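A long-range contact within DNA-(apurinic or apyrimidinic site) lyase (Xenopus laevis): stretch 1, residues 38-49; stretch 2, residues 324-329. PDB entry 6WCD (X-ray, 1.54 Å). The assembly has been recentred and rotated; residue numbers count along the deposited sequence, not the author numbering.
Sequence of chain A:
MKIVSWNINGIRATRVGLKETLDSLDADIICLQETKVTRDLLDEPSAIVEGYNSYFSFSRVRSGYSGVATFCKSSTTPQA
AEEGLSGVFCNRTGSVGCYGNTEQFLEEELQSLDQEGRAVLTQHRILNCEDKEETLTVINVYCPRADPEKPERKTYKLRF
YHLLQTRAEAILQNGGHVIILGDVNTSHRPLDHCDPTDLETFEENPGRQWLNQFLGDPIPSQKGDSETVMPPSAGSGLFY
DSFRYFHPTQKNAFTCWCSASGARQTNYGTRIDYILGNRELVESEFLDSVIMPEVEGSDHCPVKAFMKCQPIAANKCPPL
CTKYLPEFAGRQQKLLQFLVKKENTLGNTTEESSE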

ATOM      1  N   THR A  38      11.231  12.079  -3.737  1.00 13.59           N
ATOM      2  CA  THR A  38      11.453  11.992  -5.158  1.00 12.85           C
ATOM      3  C   THR A  38      12.939  11.868  -5.421  1.00 15.34           C
ATOM      4  O   THR A  38      13.780  12.211  -4.564  1.00 15.53           O
ATOM      5  CB  THR A  38      10.823  13.210  -5.879  1.00 14.77           C
ATOM      6  OG1 THR A  38      11.163  14.426  -5.214  1.00 15.15           O
ATOM      7  CG2 THR A  38       9.332  13.093  -5.881  1.00 17.92           C
ATOM      8  N   ARG A  39      13.304  11.420  -6.639  1.00 14.30           N
ATOM      9  CA  ARG A  39      14.700  11.047  -6.847  1.00 17.40           C
ATOM     10  C   ARG A  39      15.616  12.257  -6.854  1.00 17.21           C
ATOM     11  O   ARG A  39      16.817  12.128  -6.533  1.00 21.38           O
ATOM     12  CB  ARG A  39      14.884  10.286  -8.151  1.00 22.79           C
ATOM     13  CG  ARG A  39      14.762   8.785  -7.907  1.00 31.83           C
ATOM     14  CD  ARG A  39      15.161   7.998  -9.123  1.00 38.32           C
ATOM     15  NE  ARG A  39      16.599   7.832  -9.316  1.00 30.54           N
ATOM     16  CZ  ARG A  39      17.093   7.230 -10.393  1.00 35.03           C
ATOM     17  NH1 ARG A  39      16.244   6.797 -11.317  1.00 41.19           N
ATOM     18  NH2 ARG A  39      18.381   7.044 -10.549  1.00 34.35           N
ATOM     19  N   ASP A  40      15.122  13.435  -7.266  1.00 16.01           N
ATOM     20  CA  ASP A  40      15.920  14.644  -7.292  1.00 20.71           C
ATOM     21  C   ASP A  40      16.450  15.047  -5.920  1.00 17.78           C
ATOM     22  O   ASP A  40      17.464  15.753  -5.859  1.00 20.07           O
ATOM     23  CB  ASP A  40      15.086  15.789  -7.898  1.00 20.38           C
ATOM     24  CG  ASP A  40      13.826  16.114  -7.096  1.00 25.50           C
ATOM     25  OD1 ASP A  40      13.049  15.210  -6.783  1.00 24.94           O
ATOM     26  OD2 ASP A  40      13.576  17.299  -6.800  1.00 26.97           O
ATOM     27  N   LEU A  41      15.803  14.573  -4.838  1.00 17.12           N
ATOM     28  CA  LEU A  41      16.199  14.993  -3.496  1.00 16.74           C
ATOM     29  C   LEU A  41      17.452  14.275  -2.983  1.00 18.17           C
ATOM     30  O   LEU A  41      18.048  14.770  -2.021  1.00 19.05           O
ATOM     31  CB  LEU A  41      15.092  14.700  -2.495  1.00 15.80           C
ATOM     32  CG  LEU A  41      13.734  15.337  -2.846  1.00 16.24           C
ATOM     33  CD1 LEU A  41      12.729  14.869  -1.776  1.00 18.59           C
ATOM     34  CD2 LEU A  41      13.841  16.797  -2.886  1.00 17.28           C
ATOM     35  N   LEU A  42      17.870  13.182  -3.614  1.00 17.32           N
ATOM     36  CA  LEU A  42      19.062  12.414  -3.170  1.00 17.05           C
ATOM     37  C   LEU A  42      18.987  12.026  -1.686  1.00 16.58           C
ATOM     38  O   LEU A  42      20.010  12.022  -0.976  1.00 17.80           O
ATOM     39  CB  LEU A  42      20.343  13.172  -3.449  1.00 20.57           C
ATOM     40  CG  LEU A  42      20.572  13.734  -4.858  1.00 20.78           C
ATOM     41  CD1 LEU A  42      21.793  14.633  -4.962  1.00 23.90           C
ATOM     42  CD2 LEU A  42      20.661  12.571  -5.823  1.00 27.54           C
ATOM     43  N   ASP A  43      17.801  11.650  -1.244  1.00 16.40           N
ATOM     44  CA  ASP A  43      17.530  11.413   0.187  1.00 15.10           C
ATOM     45  C   ASP A  43      17.865   9.984   0.566  1.00 15.06           C
ATOM     46  O   ASP A  43      17.004   9.148   0.835  1.00 15.57           O
ATOM     47  CB  ASP A  43      16.091  11.776   0.533  1.00 15.93           C
ATOM     48  CG  ASP A  43      15.897  11.920   2.019  1.00 19.41           C
ATOM     49  OD1 ASP A  43      16.909  11.672   2.733  1.00 21.27           O
ATOM     50  OD2 ASP A  43      14.751  12.235   2.458  1.00 18.39           O
ATOM     51  N   GLU A  44      19.170   9.732   0.638  1.00 15.59           N
ATOM     52  CA  GLU A  44      19.661   8.402   0.962  1.00 15.63           C
ATOM     53  C   GLU A  44      19.183   7.957   2.325  1.00 17.70           C
ATOM     54  O   GLU A  44      18.796   6.783   2.466  1.00 16.16           O
ATOM     55  CB  GLU A  44      21.183   8.397   0.874  1.00 18.70           C
ATOM     56  CG  GLU A  44      21.744   6.994   0.951  1.00 20.81           C
ATOM     57  CD  GLU A  44      23.265   7.003   1.028  1.00 64.44           C
ATOM     58  OE1 GLU A  44      23.810   7.783   1.835  1.00 75.02           O
ATOM     59  OE2 GLU A  44      23.909   6.241   0.279  1.00 76.58           O
ATOM     60  N   PRO A  45      19.144   8.804   3.347  1.00 15.18           N
ATOM     61  CA  PRO A  45      18.695   8.299   4.667  1.00 16.18           C
ATOM     62  C   PRO A  45      17.259   7.845   4.685  1.00 19.81           C
ATOM     63  O   PRO A  45      16.914   7.020   5.528  1.00 19.78           O
ATOM     64  CB  PRO A  45      18.923   9.500   5.592  1.00 17.17           C
ATOM     65  CG  PRO A  45      20.066  10.261   4.937  1.00 21.01           C
ATOM     66  CD  PRO A  45      19.763  10.136   3.432  1.00 17.95           C
ATOM     67  N   SER A  46      16.387   8.383   3.836  1.00 15.22           N
ATOM     68  CA  SER A  46      15.002   7.961   3.803  1.00 13.42           C
ATOM     69  C   SER A  46      14.829   6.714   2.970  1.00 17.35           C
ATOM     70  O   SER A  46      13.800   6.049   3.110  1.00 17.40           O
ATOM     71  CB  SER A  46      14.140   9.090   3.276  1.00 16.23           C
ATOM     72  OG  SER A  46      14.117  10.187   4.166  1.00 18.02           O
ATOM     73  N   ALA A  47      15.753   6.397   2.100  1.00 15.35           N
ATOM     74  CA  ALA A  47      15.602   5.271   1.178  1.00 17.93           C
ATOM     75  C   ALA A  47      16.345   4.036   1.632  1.00 21.45           C
ATOM     76  O   ALA A  47      15.842   2.923   1.422  1.00 27.15           O
ATOM     77  CB  ALA A  47      16.085   5.677  -0.211  1.00 24.32           C
ATOM     78  N   ILE A  48      17.516   4.170   2.230  1.00 16.89           N
ATOM     79  CA  ILE A  48      18.372   3.047   2.587  1.00 18.47           C
ATOM     80  C   ILE A  48      18.474   3.017   4.099  1.00 20.67           C
ATOM     81  O   ILE A  48      19.025   3.941   4.725  1.00 20.65           O
ATOM     82  CB  ILE A  48      19.734   3.149   1.897  1.00 24.66           C
ATOM     83  CG1 ILE A  48      19.491   2.984   0.387  1.00 25.14           C
ATOM     84  CG2 ILE A  48      20.655   1.998   2.347  1.00 28.19           C
ATOM     85  CD1 ILE A  48      20.694   3.149  -0.458  1.00 31.24           C
ATOM     86  N   VAL A  49      17.908   1.972   4.714  1.00 18.36           N
ATOM     87  CA  VAL A  49      17.894   1.844   6.154  1.00 16.62           C
ATOM     88  C   VAL A  49      18.556   0.529   6.543  1.00 17.15           C
ATOM     89  O   VAL A  49      18.193  -0.533   5.999  1.00 17.23           O
ATOM     90  CB  VAL A  49      16.432   1.884   6.677  1.00 15.61           C
ATOM     91  CG1 VAL A  49      16.424   1.777   8.151  1.00 19.41           C
ATOM     92  CG2 VAL A  49      15.755   3.179   6.246  1.00 18.09           C
ATOM     93  N   TYR A 324      20.648  -0.180  -5.423  1.00 17.23           N
ATOM     94  CA  TYR A 324      21.247  -0.171  -6.730  1.00 19.75           C
ATOM     95  C   TYR A 324      21.163   1.180  -7.411  1.00 22.52           C
ATOM     96  O   TYR A 324      21.731   1.340  -8.500  1.00 25.27           O
ATOM     97  CB  TYR A 324      20.591  -1.218  -7.620  1.00 20.38           C
ATOM     98  CG  TYR A 324      20.696  -2.640  -7.110  1.00 19.27           C
ATOM     99  CD1 TYR A 324      21.897  -3.242  -6.832  1.00 23.28           C
ATOM    100  CD2 TYR A 324      19.525  -3.372  -6.933  1.00 20.49           C
ATOM    101  CE1 TYR A 324      21.953  -4.566  -6.412  1.00 23.44           C
ATOM    102  CE2 TYR A 324      19.579  -4.669  -6.507  1.00 21.03           C
ATOM    103  CZ  TYR A 324      20.765  -5.235  -6.242  1.00 22.87           C
ATOM    104  OH  TYR A 324      20.747  -6.543  -5.792  1.00 23.13           O
ATOM    105  N   LEU A 325      20.524   2.156  -6.804  1.00 20.01           N
ATOM    106  CA  LEU A 325      20.437   3.459  -7.427  1.00 20.56           C
ATOM    107  C   LEU A 325      21.827   4.063  -7.573  1.00 19.95           C
ATOM    108  O   LEU A 325      22.589   4.110  -6.592  1.00 24.64           O
ATOM    109  CB  LEU A 325      19.516   4.373  -6.599  1.00 18.65           C
ATOM    110  CG  LEU A 325      18.051   4.015  -6.652  1.00 21.35           C
ATOM    111  CD1 LEU A 325      17.282   4.797  -5.583  1.00 23.36           C
ATOM    112  CD2 LEU A 325      17.449   4.277  -8.028  1.00 26.60           C
ATOM    113  N   PRO A 326      22.189   4.561  -8.764  1.00 23.29           N
ATOM    114  CA  PRO A 326      23.562   5.041  -8.976  1.00 31.14           C
ATOM    115  C   PRO A 326      23.955   6.188  -8.055  1.00 26.54           C
ATOM    116  O   PRO A 326      25.128   6.294  -7.678  1.00 30.32           O
ATOM    117  CB  PRO A 326      23.556   5.505 -10.443  1.00 34.67           C
ATOM    118  CG  PRO A 326      22.389   4.860 -11.081  1.00 34.14           C
ATOM    119  CD  PRO A 326      21.361   4.554  -9.978  1.00 25.36           C
ATOM    120  N   GLU A 327      23.003   7.039  -7.680  1.00 26.57           N
ATOM    121  CA  GLU A 327      23.327   8.156  -6.798  1.00 26.90           C
ATOM    122  C   GLU A 327      23.760   7.705  -5.419  1.00 27.78           C
ATOM    123  O   GLU A 327      24.415   8.477  -4.709  1.00 30.19           O
ATOM    124  CB  GLU A 327      22.136   9.093  -6.698  1.00 25.76           C
ATOM    125  CG  GLU A 327      20.817   8.479  -6.210  1.00 26.34           C
ATOM    126  CD  GLU A 327      19.845   8.082  -7.350  1.00 27.06           C
ATOM    127  OE1 GLU A 327      18.613   8.230  -7.161  1.00 28.88           O
ATOM    128  OE2 GLU A 327      20.323   7.586  -8.399  1.00 31.03           O
ATOM    129  N   PHE A 328      23.434   6.472  -5.020  1.00 25.29           N
ATOM    130  CA  PHE A 328      23.760   5.982  -3.687  1.00 27.90           C
ATOM    131  C   PHE A 328      24.907   4.961  -3.711  1.00 34.42           C
ATOM    132  O   PHE A 328      25.067   4.187  -2.765  1.00 36.37           O
ATOM    133  CB  PHE A 328      22.509   5.376  -3.030  1.00 24.18           C
ATOM    134  CG  PHE A 328      21.343   6.337  -2.883  1.00 25.52           C
ATOM    135  CD1 PHE A 328      21.583   7.698  -2.732  1.00 28.34           C
ATOM    136  CD2 PHE A 328      20.032   5.894  -2.918  1.00 25.47           C
ATOM    137  CE1 PHE A 328      20.528   8.569  -2.599  1.00 24.02           C
ATOM    138  CE2 PHE A 328      18.944   6.799  -2.769  1.00 27.50           C
ATOM    139  CZ  PHE A 328      19.239   8.148  -2.630  1.00 21.19           C
ATOM    140  N   ALA A 329      25.715   4.945  -4.771  1.00 35.18           N
ATOM    141  CA  ALA A 329      26.727   3.886  -4.908  1.00 38.52           C
ATOM    142  C   ALA A 329      27.835   3.961  -3.853  1.00 50.56           C
ATOM    143  O   ALA A 329      28.484   2.937  -3.577  1.00 45.14           O
ATOM    144  CB  ALA A 329      27.344   3.936  -6.304  1.00 40.71           C
TER
HETATM  145  O   HOH W   1      17.657   9.899  -5.224  1.00 22.94           O

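Although any two touching residues are at least 280 positions apart in sequence, these stretches meet mainly through side chains. The backbones keep their distance, with the CA atoms of Leu42 and Glu327 7.0 Å apart and those of Glu44 and Phe328 6.7 Å apart, and no backbone-to-backbone hydrogen bond links them. Each stretch holds its own shape instead: Leu41 N donates to Thr38 O (3.1 Å) in the first, and Phe328 N to Leu325 O (3.0 Å) in the second.

Thr38 opens stretch 1 without touching stretch 2; Thr38 OG1 donates to Asp40 OD1 at 2.6 Å, a bond that joins the residue before the 3-10 segment 39-41 to one within it. Arg39 makes the polar contact. Its CA-to-CB bond points sideways, yet the long side chain brings the guanidinium to the carboxylate of Glu327 in a two-pronged salt bridge. Arg39 NE donates to Glu327 OE1 at 3.0 Å and Arg39 NH2 to Glu327 OE2 at 2.9 Å, both nearly straight, so two N-H groups are matched to two carboxylate oxygens while opposite charges attract. This pairing uses the edge of the planar guanidinium and leaves a face for apolar packing: Leu325 CD2 lies over it, 3.8 Å from Arg39 CZ. A water reinforces the link, donating to Arg39 O and to Glu327 OE1, each 2.7 Å from the water oxygen, and so ties the arginine backbone to the same carboxylate.

Leu42 lays its CD2 methyl 3.9 Å from Glu327 CB, meeting the aliphatic part of a residue whose charged end is engaged by Arg39. Leu42 O lies near the plane of the Phe328 ring, 3.9 Å from Phe328 CE1, where the ring's slightly positive C-H edge suits an oxygen.

Asp43 points away from stretch 2 and serves its own chain as the N-cap residue of the helix 44-47. Ser46 OG donates to Asp43 OD2 at 2.7 Å, linking the N-cap residue to the helix that follows. Glu44 meets the ring with its CB, which sits over the face, 3.9 Å from the Phe328 ring centroid, in a CH-pi contact that places a C-H carbon against the pi cloud.

Ala47 and Ile48 both point toward stretch 2. Ala47 CB approaches Phe328 CE2 at 4.0 Å, a methyl-to-ring apolar contact, while the longer Ile48 brings CD1 to 3.7 Å from Phe328 CD2. Phe328 is thus the apolar centre of the contact, its broad ring meeting successive residues from Leu42 to Glu44 and then Ala47 and Ile48.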